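Local coordinates for SVS_variant_AS1 (Streptomyces sp. CWA1, PDB 6TJA), which probably cyclises geranylgeranyl diphosphate to spiroviolene, as an engineered, ancestrally reconstructed form of a bacterial class I terpene cyclase, at residues Ala220-Ala225 / Asp270-Arg275; Leu279-Arg284 / Gly297-Ile302; Gly304-Gly309 / Leu330-Ser335. All coordinates share one frame; numbering follows the deposited sequence.

Contact 1: residues Ala220-Ala225 / Asp270-Arg275; sequences AIMVAA and DRILLR
Val223 and Ile272 meet inside the all-helical bundle of a class I terpene cyclase, where helix 211-231 runs roughly antiparallel to helix 258-283. The two short axes approach to 9.4 Å with an angle of 151° between their directions. Backbones come nearest at Val223 and Leu273, whose CA atoms are 6.5 Å apart. The pairing illustrates how a few branched side chains can seat one helix on another without any polar bond between them.

All the side-chain touches between the two helices are apolar, and Val223 makes two of them with one methyl. Its CG2 stands anti to the carbonyl carbon and beside its own backbone N, a setting that carries it to Ile272 CG2 at 4.0 Å. The two side chains run alongside each other, pointing opposite ways, methyl against methyl. The same CG2 lies 4.1 Å from Leu273 CB, at the base of that side chain. CG1, the other branch of Val223, turns to Ile302 on helix 289-309, so a single valine serves two neighbouring helices. Met222 reaches Ile272 from the other flank, with its chain crossing that of the isoleucine at a slant. Bends at chi2 and chi3 then turn the sulfur end away, and the residue also packs on Leu179 and Leu183 of helix 175-185.

The polar side chains of 270-275 find partners outside the contact: Arg271 and Arg275 form salt bridges with Asp338 and Asp356, and Asp270 bonds to Ser337, which joins C-terminal loop residues to this helix. Farther along helix 211-231 the sequence resembles the NSE metal-binding motif. At the contact itself, the methionine touches through a methylene: Met222 CG lies 3.8 Å from Ile272 CD1.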
loop_
_atom_site.group_PDB
_atom_site.type_symbol
_atom_site.label_atom_id
_atom_site.label_comp_id
_atom_site.label_asym_id
_atom_site.label_seq_id
_atom_site.Cartn_x
_atom_site.Cartn_y
_atom_site.Cartn_z
ATOM N N ALA A 220 2.541 -16.257 -8.648
ATOM C CA ALA A 220 2.425 -17.185 -7.515
ATOM C C ALA A 220 1.125 -16.861 -6.787
ATOM O O ALA A 220 0.376 -17.798 -6.429
ATOM C CB ALA A 220 3.627 -17.073 -6.626
ATOM N N ILE A 221 0.879 -15.564 -6.561
ATOM C CA ILE A 221 -0.293 -15.058 -5.792
ATOM C C ILE A 221 -1.573 -15.391 -6.554
ATOM O O ILE A 221 -2.516 -15.852 -5.916
ATOM C CB ILE A 221 -0.138 -13.563 -5.490
ATOM C CG1 ILE A 221 0.953 -13.356 -4.447
ATOM C CG2 ILE A 221 -1.444 -12.918 -5.045
ATOM C CD1 ILE A 221 1.347 -11.905 -4.296
ATOM N N MET A 222 -1.576 -15.223 -7.871
ATOM C CA MET A 222 -2.767 -15.392 -8.724
ATOM C C MET A 222 -3.121 -16.874 -8.788
ATOM O O MET A 222 -4.303 -17.185 -8.736
ATOM C CB MET A 222 -2.533 -14.836 -10.127
ATOM C CG MET A 222 -3.829 -14.706 -10.950
ATOM S SD MET A 222 -4.969 -13.434 -10.300
ATOM C CE MET A 222 -4.309 -12.047 -11.196
ATOM N N VAL A 223 -2.142 -17.775 -8.843
ATOM C CA VAL A 223 -2.428 -19.238 -8.881
ATOM C C VAL A 223 -3.010 -19.645 -7.526
ATOM O O VAL A 223 -4.047 -20.341 -7.531
ATOM C CB VAL A 223 -1.201 -20.083 -9.243
ATOM C CG1 VAL A 223 -1.516 -21.572 -9.112
ATOM C CG2 VAL A 223 -0.681 -19.746 -10.635
ATOM N N ALA A 224 -2.403 -19.193 -6.420
ATOM C CA ALA A 224 -2.868 -19.485 -5.041
ATOM C C ALA A 224 -4.300 -18.974 -4.852
ATOM O O ALA A 224 -5.099 -19.678 -4.213
ATOM C CB ALA A 224 -1.966 -18.851 -3.998
ATOM N N ALA A 225 -4.581 -17.756 -5.313
ATOM C CA ALA A 225 -5.930 -17.147 -5.288
ATOM C C ALA A 225 -6.933 -18.043 -6.026
ATOM O O ALA A 225 -8.010 -18.269 -5.523
ATOM C CB ALA A 225 -5.900 -15.774 -5.912
ATOM N N ASP A 270 -4.080 -22.676 -15.213
ATOM C CA ASP A 270 -2.978 -23.516 -15.727
ATOM C C ASP A 270 -2.090 -22.685 -16.670
ATOM O O ASP A 270 -0.865 -22.803 -16.595
ATOM C CB ASP A 270 -3.545 -24.762 -16.395
ATOM C CG ASP A 270 -4.056 -25.831 -15.442
ATOM O OD1 ASP A 270 -3.963 -25.652 -14.210
ATOM O OD2 ASP A 270 -4.571 -26.824 -15.956
ATOM N N ARG A 271 -2.679 -21.833 -17.500
ATOM C CA ARG A 271 -1.893 -20.960 -18.396
ATOM C C ARG A 271 -0.974 -20.081 -17.526
ATOM O O ARG A 271 0.209 -19.945 -17.865
ATOM C CB ARG A 271 -2.844 -20.190 -19.316
ATOM C CG ARG A 271 -2.116 -19.151 -20.150
ATOM C CD ARG A 271 -2.985 -18.258 -21.006
ATOM N NE ARG A 271 -3.947 -18.962 -21.843
ATOM C CZ ARG A 271 -4.335 -18.549 -23.048
ATOM N NH1 ARG A 271 -3.764 -17.513 -23.611
ATOM N NH2 ARG A 271 -5.256 -19.209 -23.713
ATOM N N ILE A 272 -1.481 -19.521 -16.423
ATOM C CA ILE A 272 -0.698 -18.607 -15.544
ATOM C C ILE A 272 0.412 -19.416 -14.856
ATOM O O ILE A 272 1.545 -18.915 -14.794
ATOM C CB ILE A 272 -1.595 -17.872 -14.536
ATOM C CG1 ILE A 272 -2.610 -16.972 -15.233
ATOM C CG2 ILE A 272 -0.758 -17.072 -13.558
ATOM C CD1 ILE A 272 -3.709 -16.463 -14.313
ATOM N N LEU A 273 0.138 -20.638 -14.397
ATOM C CA LEU A 273 1.197 -21.463 -13.752
ATOM C C LEU A 273 2.292 -21.809 -14.771
ATOM O O LEU A 273 3.446 -21.721 -14.410
ATOM C CB LEU A 273 0.600 -22.723 -13.134
ATOM C CG LEU A 273 1.609 -23.571 -12.370
ATOM C CD1 LEU A 273 2.387 -22.725 -11.366
ATOM C CD2 LEU A 273 0.890 -24.695 -11.674
ATOM N N LEU A 274 1.946 -22.121 -16.014
ATOM C CA LEU A 274 2.943 -22.378 -17.094
ATOM C C LEU A 274 3.827 -21.145 -17.343
ATOM O O LEU A 274 5.048 -21.304 -17.507
ATOM C CB LEU A 274 2.212 -22.771 -18.379
ATOM C CG LEU A 274 2.454 -24.204 -18.852
ATOM C CD1 LEU A 274 2.311 -25.221 -17.726
ATOM C CD2 LEU A 274 1.496 -24.535 -19.978
ATOM N N ARG A 275 3.246 -19.952 -17.406
ATOM C CA ARG A 275 4.080 -18.754 -17.572
ATOM C C ARG A 275 4.964 -18.600 -16.322
ATOM O O ARG A 275 6.136 -18.320 -16.485
ATOM C CB ARG A 275 3.228 -17.531 -17.883
ATOM C CG ARG A 275 4.057 -16.263 -17.982
ATOM C CD ARG A 275 5.195 -16.343 -18.976
ATOM N NE ARG A 275 5.932 -15.091 -18.958
ATOM C CZ ARG A 275 7.184 -14.942 -19.365
ATOM N NH1 ARG A 275 7.868 -15.957 -19.847
ATOM N NH2 ARG A 275 7.764 -13.773 -19.268
#

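Contact 2: residues Leu279-Arg284 / Gly297-Ile302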
loop_
_atom_site.group_PDB
_atom_site.type_symbol
_atom_site.label_atom_id
_atom_site.label_comp_id
_atom_site.label_asym_id
_atom_site.label_seq_id
_atom_site.Cartn_x
_atom_site.Cartn_y
_atom_site.Cartn_z
ATOM N N LEU A 279 8.960 -18.340 -16.728
ATOM C CA LEU A 279 9.772 -17.182 -16.241
ATOM C C LEU A 279 10.725 -17.638 -15.122
ATOM O O LEU A 279 11.855 -17.140 -15.028
ATOM C CB LEU A 279 8.825 -16.083 -15.770
ATOM C CG LEU A 279 9.507 -14.794 -15.319
ATOM C CD1 LEU A 279 10.538 -14.309 -16.331
ATOM C CD2 LEU A 279 8.482 -13.720 -15.081
ATOM N N HIS A 280 10.289 -18.555 -14.272
ATOM C CA HIS A 280 11.103 -19.024 -13.125
ATOM C C HIS A 280 12.402 -19.629 -13.675
ATOM O O HIS A 280 13.480 -19.308 -13.154
ATOM C CB HIS A 280 10.321 -20.005 -12.236
ATOM C CG HIS A 280 11.202 -20.644 -11.217
ATOM N ND1 HIS A 280 12.007 -21.725 -11.519
ATOM C CD2 HIS A 280 11.494 -20.286 -9.948
ATOM C CE1 HIS A 280 12.706 -22.046 -10.444
ATOM N NE2 HIS A 280 12.432 -21.156 -9.478
ATOM N N ASP A 281 12.298 -20.441 -14.723
ATOM C CA ASP A 281 13.443 -21.192 -15.306
ATOM C C ASP A 281 14.429 -20.207 -15.944
ATOM O O ASP A 281 15.617 -20.512 -15.954
ATOM C CB ASP A 281 12.932 -22.316 -16.220
ATOM C CG ASP A 281 12.446 -23.544 -15.453
ATOM O OD1 ASP A 281 12.448 -23.504 -14.205
ATOM O OD2 ASP A 281 12.056 -24.536 -16.099
ATOM N N ARG A 282 13.975 -19.040 -16.400
ATOM C CA ARG A 282 14.851 -18.015 -17.033
ATOM C C ARG A 282 15.568 -17.216 -15.937
ATOM O O ARG A 282 16.733 -16.850 -16.112
ATOM C CB ARG A 282 13.993 -17.183 -17.985
ATOM C CG ARG A 282 14.668 -15.941 -18.532
ATOM C CD ARG A 282 13.885 -15.327 -19.695
ATOM N NE ARG A 282 12.878 -14.317 -19.368
ATOM C CZ ARG A 282 13.101 -13.155 -18.726
ATOM N NH1 ARG A 282 14.293 -12.838 -18.241
ATOM N NH2 ARG A 282 12.104 -12.307 -18.544
ATOM N N VAL A 283 14.921 -16.998 -14.803
ATOM C CA VAL A 283 15.423 -16.101 -13.720
ATOM C C VAL A 283 16.305 -16.893 -12.750
ATOM O O VAL A 283 17.254 -16.310 -12.206
ATOM C CB VAL A 283 14.229 -15.463 -12.987
ATOM C CG1 VAL A 283 14.621 -14.804 -11.692
ATOM C CG2 VAL A 283 13.513 -14.481 -13.886
ATOM N N ARG A 284 15.977 -18.151 -12.489
ATOM C CA ARG A 284 16.575 -18.900 -11.350
ATOM C C ARG A 284 18.089 -19.063 -11.549
ATOM O O ARG A 284 18.836 -18.861 -10.612
ATOM C CB ARG A 284 15.872 -20.234 -11.106
ATOM C CG ARG A 284 16.364 -20.964 -9.861
ATOM C CD ARG A 284 17.454 -21.982 -10.194
ATOM N NE ARG A 284 16.916 -22.974 -11.135
ATOM C CZ ARG A 284 16.210 -24.063 -10.795
ATOM N NH1 ARG A 284 15.966 -24.347 -9.519
ATOM N NH2 ARG A 284 15.763 -24.868 -11.744
ATOM N N GLY A 297 10.550 -20.426 -2.183
ATOM C CA GLY A 297 9.380 -20.124 -1.340
ATOM C C GLY A 297 8.112 -19.935 -2.162
ATOM O O GLY A 297 7.061 -20.507 -1.806
ATOM N N LEU A 298 8.181 -19.148 -3.230
ATOM C CA LEU A 298 7.006 -18.978 -4.131
ATOM C C LEU A 298 6.539 -20.371 -4.583
ATOM O O LEU A 298 5.330 -20.652 -4.517
ATOM C CB LEU A 298 7.378 -18.115 -5.332
ATOM C CG LEU A 298 7.824 -16.678 -5.064
ATOM C CD1 LEU A 298 8.200 -16.019 -6.383
ATOM C CD2 LEU A 298 6.739 -15.855 -4.351
ATOM N N ARG A 299 7.471 -21.224 -5.014
ATOM C CA ARG A 299 7.137 -22.570 -5.529
ATOM C C ARG A 299 6.497 -23.376 -4.394
ATOM O O ARG A 299 5.394 -23.919 -4.618
ATOM C CB ARG A 299 8.381 -23.233 -6.123
ATOM C CG ARG A 299 8.927 -22.532 -7.356
ATOM C CD ARG A 299 10.262 -23.104 -7.801
ATOM N NE ARG A 299 10.065 -24.447 -8.309
ATOM C CZ ARG A 299 9.890 -24.791 -9.589
ATOM N NH1 ARG A 299 9.871 -23.876 -10.539
ATOM N NH2 ARG A 299 9.694 -26.058 -9.903
ATOM N N HIS A 300 7.147 -23.417 -3.219
ATOM C CA HIS A 300 6.669 -24.150 -2.015
ATOM C C HIS A 300 5.286 -23.635 -1.625
ATOM O O HIS A 300 4.456 -24.453 -1.221
ATOM C CB HIS A 300 7.652 -23.986 -0.831
ATOM C CG HIS A 300 8.808 -24.918 -0.865
ATOM N ND1 HIS A 300 8.654 -26.256 -1.169
ATOM C CD2 HIS A 300 10.117 -24.740 -0.583
ATOM C CE1 HIS A 300 9.816 -26.877 -1.062
ATOM N NE2 HIS A 300 10.733 -25.963 -0.735
ATOM N N GLY A 301 5.100 -22.311 -1.675
ATOM C CA GLY A 301 3.831 -21.617 -1.373
ATOM C C GLY A 301 2.710 -22.051 -2.306
ATOM O O GLY A 301 1.700 -22.441 -1.791
ATOM N N ILE A 302 2.901 -22.002 -3.635
ATOM C CA ILE A 302 1.860 -22.376 -4.634
ATOM C C ILE A 302 1.399 -23.802 -4.318
ATOM O O ILE A 302 0.207 -24.009 -4.112
ATOM C CB ILE A 302 2.363 -22.267 -6.081
ATOM C CG1 ILE A 302 2.682 -20.827 -6.485
ATOM C CG2 ILE A 302 1.371 -22.904 -7.049
ATOM C CD1 ILE A 302 3.441 -20.716 -7.792
#
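His280 holds CG anti to its backbone N (chi1 171°), which swings the imidazole toward helix 289-309, while Arg299 comes to meet it with a chain that is straight at chi2 and then bent at chi3 (69°). The bend lays the arginine across one face of the ring at about a right angle. Arg299 CD makes a CH-pi contact there, 3.8 Å from the centroid of the His280 ring. Beyond it the guanidinium tilts 47° from the imidazole plane, and Arg299 NH1 stands 3.2 Å above that plane, displaced toward the rim of the His280 ring.

The edge of the ring is held separately. His280 ND1 gives a nearly straight hydrogen bond of 3.3 Å to Asp281 OD1, which lies in the ring plane and receives the proton on its anti side. This helps to hold the rotation of the imidazole, and with it the face turned to Arg299.

Arg299 NE has its stronger partner in Glu18, a salt bridge to the N-terminal region. Asp281 OD1 is 4.5 Å from Arg299 NH1, and no N-H of the guanidinium points at it, so they share only attraction at a distance. That negative charge probably eases the placing of an arginine over a histidine.

Contact 3: residues Gly304-Gly309 / Leu330-Ser335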
loop_
_atom_site.group_PDB
_atom_site.type_symbol
_atom_site.label_atom_id
_atom_site.label_comp_id
_atom_site.label_asym_id
_atom_site.label_seq_id
_atom_site.Cartn_x
_atom_site.Cartn_y
_atom_site.Cartn_z
ATOM N N GLY A 304 2.013 -25.706 -1.575
ATOM C CA GLY A 304 1.522 -25.799 -0.185
ATOM C C GLY A 304 0.112 -25.252 -0.054
ATOM O O GLY A 304 -0.743 -25.899 0.606
ATOM N N ASN A 305 -0.149 -24.076 -0.627
ATOM C CA ASN A 305 -1.530 -23.552 -0.719
ATOM C C ASN A 305 -2.464 -24.605 -1.323
ATOM O O ASN A 305 -3.541 -24.879 -0.729
ATOM C CB ASN A 305 -1.590 -22.291 -1.556
ATOM C CG ASN A 305 -3.001 -21.768 -1.625
ATOM O OD1 ASN A 305 -3.465 -21.178 -0.656
ATOM N ND2 ASN A 305 -3.667 -22.008 -2.741
ATOM N N ALA A 306 -2.109 -25.187 -2.459
ATOM C CA ALA A 306 -2.984 -26.180 -3.138
ATOM C C ALA A 306 -3.172 -27.415 -2.243
ATOM O O ALA A 306 -4.316 -27.888 -2.077
ATOM C CB ALA A 306 -2.416 -26.540 -4.481
ATOM N N GLU A 307 -2.089 -27.895 -1.643
ATOM C CA GLU A 307 -2.050 -29.191 -0.910
ATOM C C GLU A 307 -2.800 -29.005 0.410
ATOM O O GLU A 307 -3.681 -29.814 0.708
ATOM C CB GLU A 307 -0.599 -29.673 -0.703
ATOM C CG GLU A 307 -0.506 -31.140 -0.364
ATOM C CD GLU A 307 0.859 -31.797 -0.497
ATOM O OE1 GLU A 307 1.474 -31.695 -1.589
ATOM O OE2 GLU A 307 1.293 -32.443 0.484
ATOM N N TRP A 308 -2.476 -27.965 1.174
ATOM C CA TRP A 308 -3.192 -27.642 2.442
ATOM C C TRP A 308 -4.702 -27.568 2.161
ATOM O O TRP A 308 -5.463 -28.126 2.962
ATOM C CB TRP A 308 -2.646 -26.359 3.087
ATOM C CG TRP A 308 -3.518 -25.778 4.153
ATOM C CD1 TRP A 308 -3.407 -25.943 5.500
ATOM C CD2 TRP A 308 -4.650 -24.923 3.941
ATOM N NE1 TRP A 308 -4.392 -25.244 6.139
ATOM C CE2 TRP A 308 -5.161 -24.595 5.211
ATOM C CE3 TRP A 308 -5.264 -24.386 2.805
ATOM C CZ2 TRP A 308 -6.280 -23.769 5.373
ATOM C CZ3 TRP A 308 -6.361 -23.560 2.966
ATOM C CH2 TRP A 308 -6.874 -23.272 4.234
ATOM N N GLY A 309 -5.100 -26.943 1.048
ATOM C CA GLY A 309 -6.484 -26.919 0.533
ATOM C C GLY A 309 -7.141 -28.297 0.475
ATOM O O GLY A 309 -8.272 -28.422 0.966
ATOM N N LEU A 330 -3.017 -38.036 -2.310
ATOM C CA LEU A 330 -3.610 -37.024 -3.223
ATOM C C LEU A 330 -3.272 -37.403 -4.668
ATOM O O LEU A 330 -2.136 -37.891 -4.912
ATOM C CB LEU A 330 -3.045 -35.638 -2.901
ATOM C CG LEU A 330 -3.326 -35.097 -1.502
ATOM C CD1 LEU A 330 -2.641 -33.756 -1.317
ATOM C CD2 LEU A 330 -4.823 -34.984 -1.228
ATOM N N THR A 331 -4.220 -37.181 -5.583
ATOM C CA THR A 331 -4.020 -37.237 -7.057
ATOM C C THR A 331 -3.801 -35.807 -7.579
ATOM O O THR A 331 -4.555 -34.899 -7.208
ATOM C CB THR A 331 -5.177 -37.968 -7.753
ATOM O OG1 THR A 331 -6.413 -37.358 -7.371
ATOM C CG2 THR A 331 -5.213 -39.448 -7.426
ATOM N N TRP A 332 -2.788 -35.637 -8.415
ATOM C CA TRP A 332 -2.509 -34.405 -9.191
ATOM C C TRP A 332 -2.627 -34.674 -10.690
ATOM O O TRP A 332 -2.275 -35.787 -11.096
ATOM C CB TRP A 332 -1.112 -33.910 -8.854
ATOM C CG TRP A 332 -0.943 -33.725 -7.386
ATOM C CD1 TRP A 332 -0.502 -34.662 -6.502
ATOM C CD2 TRP A 332 -1.238 -32.539 -6.629
ATOM N NE1 TRP A 332 -0.505 -34.137 -5.242
ATOM C CE2 TRP A 332 -0.939 -32.838 -5.284
ATOM C CE3 TRP A 332 -1.687 -31.253 -6.951
ATOM C CZ2 TRP A 332 -1.091 -31.900 -4.260
ATOM C CZ3 TRP A 332 -1.854 -30.335 -5.939
ATOM C CH2 TRP A 332 -1.558 -30.650 -4.612
ATOM N N ALA A 333 -3.032 -33.652 -11.462
ATOM C CA ALA A 333 -2.983 -33.631 -12.944
ATOM C C ALA A 333 -1.519 -33.664 -13.365
ATOM O O ALA A 333 -0.742 -32.887 -12.796
ATOM C CB ALA A 333 -3.669 -32.405 -13.507
ATOM N N GLU A 334 -1.195 -34.480 -14.362
ATOM C CA GLU A 334 0.177 -34.660 -14.888
ATOM C C GLU A 334 0.468 -33.588 -15.948
ATOM O O GLU A 334 1.646 -33.191 -16.075
ATOM C CB GLU A 334 0.300 -36.087 -15.428
ATOM C CG GLU A 334 1.686 -36.438 -15.925
ATOM C CD GLU A 334 1.766 -37.856 -16.461
ATOM O OE1 GLU A 334 0.890 -38.679 -16.080
ATOM O OE2 GLU A 334 2.691 -38.132 -17.264
ATOM N N SER A 335 -0.555 -33.123 -16.666
ATOM C CA SER A 335 -0.446 -32.105 -17.750
ATOM C C SER A 335 -1.323 -30.903 -17.430
ATOM O O SER A 335 -2.356 -31.052 -16.775
ATOM C CB SER A 335 -0.862 -32.683 -19.084
ATOM O OG SER A 335 -0.316 -33.976 -19.283
#
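The indole of Trp332 meets Ala306 at its edge and Glu307 obliquely, and it has a cation-pi partner in Arg303, one turn before Glu307 on helix 289-309. At the edge, Ala306 CB lies near the ring plane, 4.1 Å from Trp332 CZ3. The Glu307 carboxylate is turned 51° from the indole and comes to it at a slant, with Glu307 OE1 3.7 Å from Trp332 CZ2. The six-membered ring therefore rests where the helix backbone itself is near, with Trp332 CH2 4.0 Å from Glu307 CA.

Glu307 crosses the indole at about a right angle. Its CG is anti to the backbone N (chi1 -162°), which carries CG over to where Leu330 CD1 and Trp332 CZ2 lie side by side, CB resting near CH2; the chain continues extended. Glu307 CG touches Leu330 CD1 at 3.5 Å. The aliphatic part of an acidic residue thus serves as hydrophobic filling while its head faces polar partners. The loop carrying Leu330 and Trp332 is further tied by backbone bonding between Ala333 and Ile13.

Were Trp332 reduced to an alanine, a gap would probably open beside Ala306 and the Glu307 methylenes, and Arg303 would be left without its aromatic partner.

Trp308, which points away from the loop, begins a sequence resembling the WxxxxxRY motif of bacterial terpene cyclases, whose arginine and tyrosine would fall in the unmodelled residues 312-326. The chemistry near this helix end is that of a buried carboxylate among several arginines. Glu307 OE1 is gripped twice, by a salt bridge from Arg303 NE and a hydrogen bond with Ser19 OG, while OE2 has long, weak ion pairs with Arg62 and Arg311. Such surroundings probably keep the carboxylate ionised despite its burial, and Arg303 links that charge to the indole.

From the N terminus onward the three contacts come in series, each closing before the next opens, so none nests in or crosses another. Contact 1 brings helix 258-283 back against helix 211-231 after an excursion that includes helix 246-254. Contact 2 closes the short connection into helix 289-309, and contact 3 folds the loop beyond that helix, partly unmodelled, back onto its last turns. Helix 258-283 is common to contacts 1 and 2, helix 289-309 to contacts 2 and 3. Ile302 joins the first two by packing on Ala220 and Leu273, and Leu298 also packs on Ala220. Further along, Asn305 ND2 lies 3.1 Å from Ala224 O, bringing contact 3 against contact 1.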